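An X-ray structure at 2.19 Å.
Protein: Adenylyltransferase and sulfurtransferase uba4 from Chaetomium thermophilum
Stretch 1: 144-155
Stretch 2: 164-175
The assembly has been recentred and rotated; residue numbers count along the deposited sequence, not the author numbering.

Stretch 1 (144-155) VCVLLGKPLVSA
Stretch 2 164-175: LIVLNCPPTPQG

Two antiparallel strands are often clamped just beyond their paired ends by a polar side chain that serves backbone groups, and this contact in uba4 is a compact example. Stretch 1 enters as a helix, turns at Gly-149 and continues as strand 152-155; stretch 2 runs the other way, from strand 164-167 into an irregular segment that passes back along the helix end. The strand axes approach to 4.8 Å, with 161° between their N-to-C directions, and the two stretches together bury 745 Å².

Backbone pairing sets the register. Leu-152 faces Leu-167 in a hydrogen-bonded pair (CA to CA 5.0 Å): Leu-152 N donates to Leu-167 O at 3.0 Å, and Leu-167 N to Leu-152 O at 2.7 Å. Two residues on, Ser-154 and Ile-165 (CA to CA 5.6 Å) repeat the pattern, Ser-154 N to Ile-165 O at 3.1 Å and Ile-165 N to Ser-154 O at 3.0 Å. The non-hydrogen-bonded pairs are tighter, with CA to CA 4.6 Å for Val-153 and Val-166 and 4.3 Å for Ala-155 and Leu-164. CA-H...O contacts supplement the ladder: Val-166 CA lies 3.4 Å from Leu-152 O, and Leu-164 CA 3.4 Å from Ser-154 O.

Apolar contacts follow from the alternation of side chains. On one face of the sheet lie Leu-152, Ser-154, Ile-165 and Leu-167; Leu-152 (chi1 t, chi2 p) brings CD2 to 3.9 Å from CD1 of Leu-167 (m, t). Val-153, Ala-155, Leu-164 and Val-166 occupy the other face, where Val-153 CG1 is 4.4 Å from Leu-164 CD1, both residues having chi1 t. Beyond the strands, Pro-151 CB meets Cys-169 CB at 3.8 Å, while Pro-151 CA makes a CA-H...O contact of 3.5 Å with Asn-168 O.

Asn-168 supplies the clamp. Its left-handed backbone (phi/psi 51/43) follows directly on the strand, its CB points toward stretch 1, and its chi1 is t with chi2 35°. ND2 donates to Lys-150 O at 2.9 Å, while OD1 accepts from Thr-172 N at 3.2 Å, so one amide ties the turn of stretch 1 to the loop of stretch 2. That loop carries a cis peptide bond before Pro-170.

The helix end also lies against the loop. Gly-149, at phi/psi 62/59, forms a Schellman motif: Lys-150 N donates to Cys-145 O at 2.9 Å, and Gly-149 N makes a weak bond to Val-146 O at 3.4 Å. Pro-171 CB then rests 3.6 Å from Gly-149 C. Farther along, Gln-174 (chi1 t, chi2 t, chi3 30°) places OE1 3.3 Å from Leu-147 CD2.

Water completes the join at Val-146 O. One molecule donates to Val-146 O (2.6 Å) and Thr-172 O (2.8 Å) and accepts from Asn-168 ND2 (3.2 Å); a second donates to Val-146 O (3.1 Å) and accepts from Gln-174 N (2.9 Å).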

ATOM      1  N   VAL B 144      19.039   2.237  20.794  1.00 28.31           N
ATOM      2  CA  VAL B 144      19.226   1.003  21.550  1.00 27.46           C
ATOM      3  C   VAL B 144      19.545  -0.159  20.617  1.00 28.93           C
ATOM      4  O   VAL B 144      20.389  -1.010  20.928  1.00 30.08           O
ATOM      5  CB  VAL B 144      17.976   0.721  22.406  1.00 33.79           C
ATOM      6  CG1 VAL B 144      18.053  -0.661  23.035  1.00 31.07           C
ATOM      7  CG2 VAL B 144      17.815   1.793  23.472  1.00 27.19           C
ATOM      8  N   CYS B 145      18.879  -0.222  19.463  1.00 31.60           N
ATOM      9  CA  CYS B 145      19.183  -1.272  18.497  1.00 34.09           C
ATOM     10  C   CYS B 145      20.632  -1.197  18.036  1.00 33.25           C
ATOM     11  O   CYS B 145      21.301  -2.226  17.887  1.00 30.67           O
ATOM     12  CB  CYS B 145      18.231  -1.174  17.306  1.00 35.21           C
ATOM     13  SG  CYS B 145      16.570  -1.770  17.686  1.00 36.39           S
ATOM     14  N   VAL B 146      21.137   0.018  17.800  1.00 35.51           N
ATOM     15  CA  VAL B 146      22.537   0.169  17.427  1.00 32.66           C
ATOM     16  C   VAL B 146      23.442  -0.344  18.535  1.00 36.94           C
ATOM     17  O   VAL B 146      24.412  -1.071  18.277  1.00 37.93           O
ATOM     18  CB  VAL B 146      22.834   1.642  17.084  1.00 35.55           C
ATOM     19  CG1 VAL B 146      24.330   1.908  17.138  1.00 37.49           C
ATOM     20  CG2 VAL B 146      22.266   1.984  15.714  1.00 37.98           C
ATOM     21  N   LEU B 147      23.140   0.011  19.786  1.00 34.19           N
ATOM     22  CA  LEU B 147      24.029  -0.346  20.881  1.00 36.98           C
ATOM     23  C   LEU B 147      23.975  -1.835  21.197  1.00 37.76           C
ATOM     24  O   LEU B 147      24.993  -2.418  21.590  1.00 37.78           O
ATOM     25  CB  LEU B 147      23.684   0.471  22.125  1.00 43.51           C
ATOM     26  CG  LEU B 147      23.924   1.977  22.045  1.00 41.17           C
ATOM     27  CD1 LEU B 147      23.474   2.656  23.331  1.00 44.15           C
ATOM     28  CD2 LEU B 147      25.387   2.285  21.763  1.00 47.17           C
ATOM     29  N   LEU B 148      22.811  -2.469  21.034  1.00 34.77           N
ATOM     30  CA  LEU B 148      22.660  -3.884  21.327  1.00 32.68           C
ATOM     31  C   LEU B 148      22.759  -4.760  20.084  1.00 38.37           C
ATOM     32  O   LEU B 148      22.526  -5.971  20.170  1.00 41.35           O
ATOM     33  CB  LEU B 148      21.326  -4.137  22.042  1.00 38.27           C
ATOM     34  CG  LEU B 148      21.185  -3.509  23.433  1.00 36.05           C
ATOM     35  CD1 LEU B 148      19.805  -3.784  24.008  1.00 39.10           C
ATOM     36  CD2 LEU B 148      22.273  -4.017  24.376  1.00 36.81           C
ATOM     37  N   GLY B 149      23.091  -4.183  18.934  1.00 33.40           N
ATOM     38  CA  GLY B 149      23.282  -4.960  17.725  1.00 32.20           C
ATOM     39  C   GLY B 149      22.043  -5.693  17.251  1.00 33.82           C
ATOM     40  O   GLY B 149      22.059  -6.919  17.117  1.00 35.82           O
ATOM     41  N   LYS B 150      20.968  -4.953  16.979  1.00 31.62           N
ATOM     42  CA  LYS B 150      19.713  -5.541  16.553  1.00 38.32           C
ATOM     43  C   LYS B 150      19.275  -4.958  15.216  1.00 34.97           C
ATOM     44  O   LYS B 150      19.451  -3.758  14.981  1.00 34.97           O
ATOM     45  CB  LYS B 150      18.601  -5.289  17.593  1.00 39.66           C
ATOM     46  CG  LYS B 150      18.953  -5.710  19.003  1.00 40.51           C
ATOM     47  CD  LYS B 150      18.769  -7.206  19.202  1.00 45.37           C
ATOM     48  CE  LYS B 150      19.503  -7.684  20.446  1.00 47.06           C
ATOM     49  NZ  LYS B 150      18.905  -8.915  21.025  1.00 40.67           N
ATOM     50  N   PRO B 151      18.714  -5.773  14.322  1.00 35.97           N
ATOM     51  CA  PRO B 151      18.068  -5.218  13.127  1.00 33.06           C
ATOM     52  C   PRO B 151      16.709  -4.633  13.478  1.00 34.64           C
ATOM     53  O   PRO B 151      15.947  -5.205  14.267  1.00 33.40           O
ATOM     54  CB  PRO B 151      17.936  -6.432  12.197  1.00 32.84           C
ATOM     55  CG  PRO B 151      17.791  -7.588  13.132  1.00 37.82           C
ATOM     56  CD  PRO B 151      18.628  -7.249  14.362  1.00 42.10           C
ATOM     57  N   LEU B 152      16.405  -3.490  12.875  1.00 26.76           N
ATOM     58  CA  LEU B 152      15.209  -2.726  13.202  1.00 30.04           C
ATOM     59  C   LEU B 152      14.353  -2.525  11.962  1.00 28.69           C
ATOM     60  O   LEU B 152      14.843  -2.054  10.929  1.00 29.61           O
ATOM     61  CB  LEU B 152      15.586  -1.367  13.806  1.00 28.40           C
ATOM     62  CG  LEU B 152      14.471  -0.340  13.986  1.00 29.29           C
ATOM     63  CD1 LEU B 152      13.404  -0.858  14.942  1.00 30.98           C
ATOM     64  CD2 LEU B 152      15.045   0.980  14.490  1.00 31.53           C
ATOM     65  N   VAL B 153      13.078  -2.885  12.065  1.00 25.57           N
ATOM     66  CA  VAL B 153      12.086  -2.578  11.038  1.00 26.08           C
ATOM     67  C   VAL B 153      11.171  -1.508  11.621  1.00 28.31           C
ATOM     68  O   VAL B 153      10.385  -1.780  12.537  1.00 33.69           O
ATOM     69  CB  VAL B 153      11.299  -3.821  10.611  1.00 33.90           C
ATOM     70  CG1 VAL B 153      10.381  -3.498   9.440  1.00 34.79           C
ATOM     71  CG2 VAL B 153      12.253  -4.960  10.254  1.00 34.02           C
ATOM     72  N   SER B 154      11.272  -0.290  11.104  1.00 31.06           N
ATOM     73  CA  SER B 154      10.554   0.855  11.646  1.00 37.94           C
ATOM     74  C   SER B 154       9.577   1.409  10.617  1.00 40.45           C
ATOM     75  O   SER B 154       9.915   1.552   9.437  1.00 42.83           O
ATOM     76  CB  SER B 154      11.540   1.952  12.084  1.00 35.36           C
ATOM     77  OG  SER B 154      10.875   3.189  12.271  1.00 41.89           O
ATOM     78  N   ALA B 155       8.367   1.717  11.075  1.00 29.94           N
ATOM     79  CA  ALA B 155       7.325   2.306  10.244  1.00 30.95           C
ATOM     80  C   ALA B 155       6.688   3.465  10.999  1.00 28.94           C
ATOM     81  O   ALA B 155       6.834   3.592  12.215  1.00 35.33           O
ATOM     82  CB  ALA B 155       6.259   1.272   9.858  1.00 33.38           C
ATOM     83  N   LEU B 164       8.281   3.210   5.800  1.00 39.08           N
ATOM     84  CA  LEU B 164       8.869   1.965   6.270  1.00 43.03           C
ATOM     85  C   LEU B 164      10.326   1.910   5.842  1.00 34.60           C
ATOM     86  O   LEU B 164      10.670   2.336   4.736  1.00 38.73           O
ATOM     87  CB  LEU B 164       8.112   0.750   5.721  1.00 47.25           C
ATOM     88  CG  LEU B 164       8.730  -0.620   6.001  1.00 52.93           C
ATOM     89  CD1 LEU B 164       7.670  -1.581   6.513  1.00 54.22           C
ATOM     90  CD2 LEU B 164       9.372  -1.167   4.743  1.00 55.68           C
ATOM     91  N   ILE B 165      11.178   1.392   6.723  1.00 37.73           N
ATOM     92  CA  ILE B 165      12.596   1.262   6.417  1.00 39.67           C
ATOM     93  C   ILE B 165      13.199   0.208   7.333  1.00 30.33           C
ATOM     94  O   ILE B 165      12.837   0.103   8.507  1.00 37.45           O
ATOM     95  CB  ILE B 165      13.327   2.619   6.555  1.00 42.63           C
ATOM     96  CG1 ILE B 165      14.769   2.492   6.063  1.00 42.38           C
ATOM     97  CG2 ILE B 165      13.297   3.101   8.001  1.00 38.96           C
ATOM     98  CD1 ILE B 165      15.396   3.813   5.681  1.00 45.48           C
ATOM     99  N   VAL B 166      14.130  -0.567   6.784  1.00 35.02           N
ATOM    100  CA  VAL B 166      14.902  -1.552   7.533  1.00 28.50           C
ATOM    101  C   VAL B 166      16.255  -0.938   7.862  1.00 33.08           C
ATOM    102  O   VAL B 166      16.954  -0.425   6.969  1.00 28.21           O
ATOM    103  CB  VAL B 166      15.065  -2.856   6.737  1.00 34.74           C
ATOM    104  CG1 VAL B 166      15.839  -3.893   7.543  1.00 34.33           C
ATOM    105  CG2 VAL B 166      13.705  -3.400   6.333  1.00 33.93           C
ATOM    106  N   LEU B 167      16.626  -0.982   9.141  1.00 33.20           N
ATOM    107  CA  LEU B 167      17.812  -0.295   9.632  1.00 34.06           C
ATOM    108  C   LEU B 167      18.729  -1.275  10.348  1.00 32.44           C
ATOM    109  O   LEU B 167      18.279  -2.272  10.924  1.00 34.03           O
ATOM    110  CB  LEU B 167      17.432   0.853  10.583  1.00 31.28           C
ATOM    111  CG  LEU B 167      16.512   1.928  10.006  1.00 30.71           C
ATOM    112  CD1 LEU B 167      15.846   2.728  11.120  1.00 34.06           C
ATOM    113  CD2 LEU B 167      17.291   2.848   9.075  1.00 35.00           C
ATOM    114  N   ASN B 168      20.022  -0.971  10.309  1.00 32.17           N
ATOM    115  CA  ASN B 168      21.041  -1.724  11.041  1.00 32.84           C
ATOM    116  C   ASN B 168      20.916  -3.220  10.778  1.00 35.15           C
ATOM    117  O   ASN B 168      21.023  -4.047  11.687  1.00 35.13           O
ATOM    118  CB  ASN B 168      20.960  -1.424  12.538  1.00 31.73           C
ATOM    119  CG  ASN B 168      22.178  -1.910  13.297  1.00 34.23           C
ATOM    120  OD1 ASN B 168      23.296  -1.878  12.785  1.00 38.39           O
ATOM    121  ND2 ASN B 168      21.966  -2.368  14.530  1.00 34.99           N
ATOM    122  N   CYS B 169      20.690  -3.574   9.515  1.00 35.01           N
ATOM    123  CA  CYS B 169      20.541  -4.970   9.115  1.00 35.68           C
ATOM    124  C   CYS B 169      21.423  -5.219   7.902  1.00 29.91           C
ATOM    125  O   CYS B 169      21.231  -4.565   6.860  1.00 32.98           O
ATOM    126  CB  CYS B 169      19.077  -5.289   8.799  1.00 33.32           C
ATOM    127  SG  CYS B 169      18.748  -7.045   8.525  1.00 35.81           S
ATOM    128  N   PRO B 170      22.416  -6.128   7.986  1.00 28.59           N
ATOM    129  CA  PRO B 170      22.815  -6.840   9.216  1.00 31.16           C
ATOM    130  C   PRO B 170      23.483  -5.890  10.206  1.00 28.33           C
ATOM    131  O   PRO B 170      24.193  -4.984   9.777  1.00 31.34           O
ATOM    132  CB  PRO B 170      23.784  -7.909   8.709  1.00 34.37           C
ATOM    133  CG  PRO B 170      24.346  -7.346   7.441  1.00 33.39           C
ATOM    134  CD  PRO B 170      23.230  -6.534   6.823  1.00 31.33           C
ATOM    135  N   PRO B 171      23.256  -6.091  11.505  1.00 36.71           N
ATOM    136  CA  PRO B 171      23.792  -5.142  12.494  1.00 41.16           C
ATOM    137  C   PRO B 171      25.308  -5.053  12.453  1.00 40.90           C
ATOM    138  O   PRO B 171      26.002  -6.045  12.219  1.00 45.38           O
ATOM    139  CB  PRO B 171      23.291  -5.704  13.833  1.00 39.79           C
ATOM    140  CG  PRO B 171      23.007  -7.147  13.562  1.00 41.38           C
ATOM    141  CD  PRO B 171      22.524  -7.203  12.142  1.00 36.39           C
ATOM    142  N   THR B 172      25.813  -3.842  12.692  1.00 43.63           N
ATOM    143  CA  THR B 172      27.250  -3.572  12.748  1.00 39.33           C
ATOM    144  C   THR B 172      27.557  -2.833  14.048  1.00 37.04           C
ATOM    145  O   THR B 172      26.854  -1.852  14.377  1.00 38.13           O
ATOM    146  CB  THR B 172      27.710  -2.735  11.558  1.00 41.57           C
ATOM    147  OG1 THR B 172      27.326  -3.378  10.338  1.00 48.71           O
ATOM    148  CG2 THR B 172      29.224  -2.557  11.586  1.00 40.04           C
ATOM    149  N   PRO B 173      28.587  -3.228  14.794  1.00 31.96           N
ATOM    150  CA  PRO B 173      28.878  -2.556  16.067  1.00 32.80           C
ATOM    151  C   PRO B 173      29.046  -1.048  15.913  1.00 38.20           C
ATOM    152  O   PRO B 173      29.502  -0.548  14.878  1.00 36.03           O
ATOM    153  CB  PRO B 173      30.184  -3.219  16.530  1.00 36.43           C
ATOM    154  CG  PRO B 173      30.163  -4.569  15.895  1.00 37.22           C
ATOM    155  CD  PRO B 173      29.465  -4.394  14.565  1.00 33.08           C
ATOM    156  N   GLN B 174      28.674  -0.334  16.970  1.00 39.28           N
ATOM    157  CA  GLN B 174      28.815   1.115  17.015  1.00 38.06           C
ATOM    158  C   GLN B 174      30.260   1.527  16.764  1.00 41.54           C
ATOM    159  O   GLN B 174      31.194   0.936  17.313  1.00 42.86           O
ATOM    160  CB  GLN B 174      28.345   1.619  18.382  1.00 39.95           C
ATOM    161  CG  GLN B 174      28.319   3.122  18.563  1.00 38.27           C
ATOM    162  CD  GLN B 174      28.112   3.516  20.021  1.00 44.17           C
ATOM    163  OE1 GLN B 174      28.514   2.790  20.933  1.00 42.73           O
ATOM    164  NE2 GLN B 174      27.477   4.661  20.245  1.00 41.18           N
ATOM    165  N   GLY B 175      30.442   2.542  15.919  1.00 37.97           N
ATOM    166  CA  GLY B 175      31.748   3.113  15.673  1.00 37.64           C
ATOM    167  C   GLY B 175      32.530   2.501  14.529  1.00 38.05           C
ATOM    168  O   GLY B 175      33.520   3.102  14.087  1.00 39.33           O
TER
HETATM  169  O   HOH W   1      24.781  -2.502  16.103  1.00 24.02           O
HETATM  170  O   HOH W   2      27.269  -1.923  18.967  1.00 36.74           O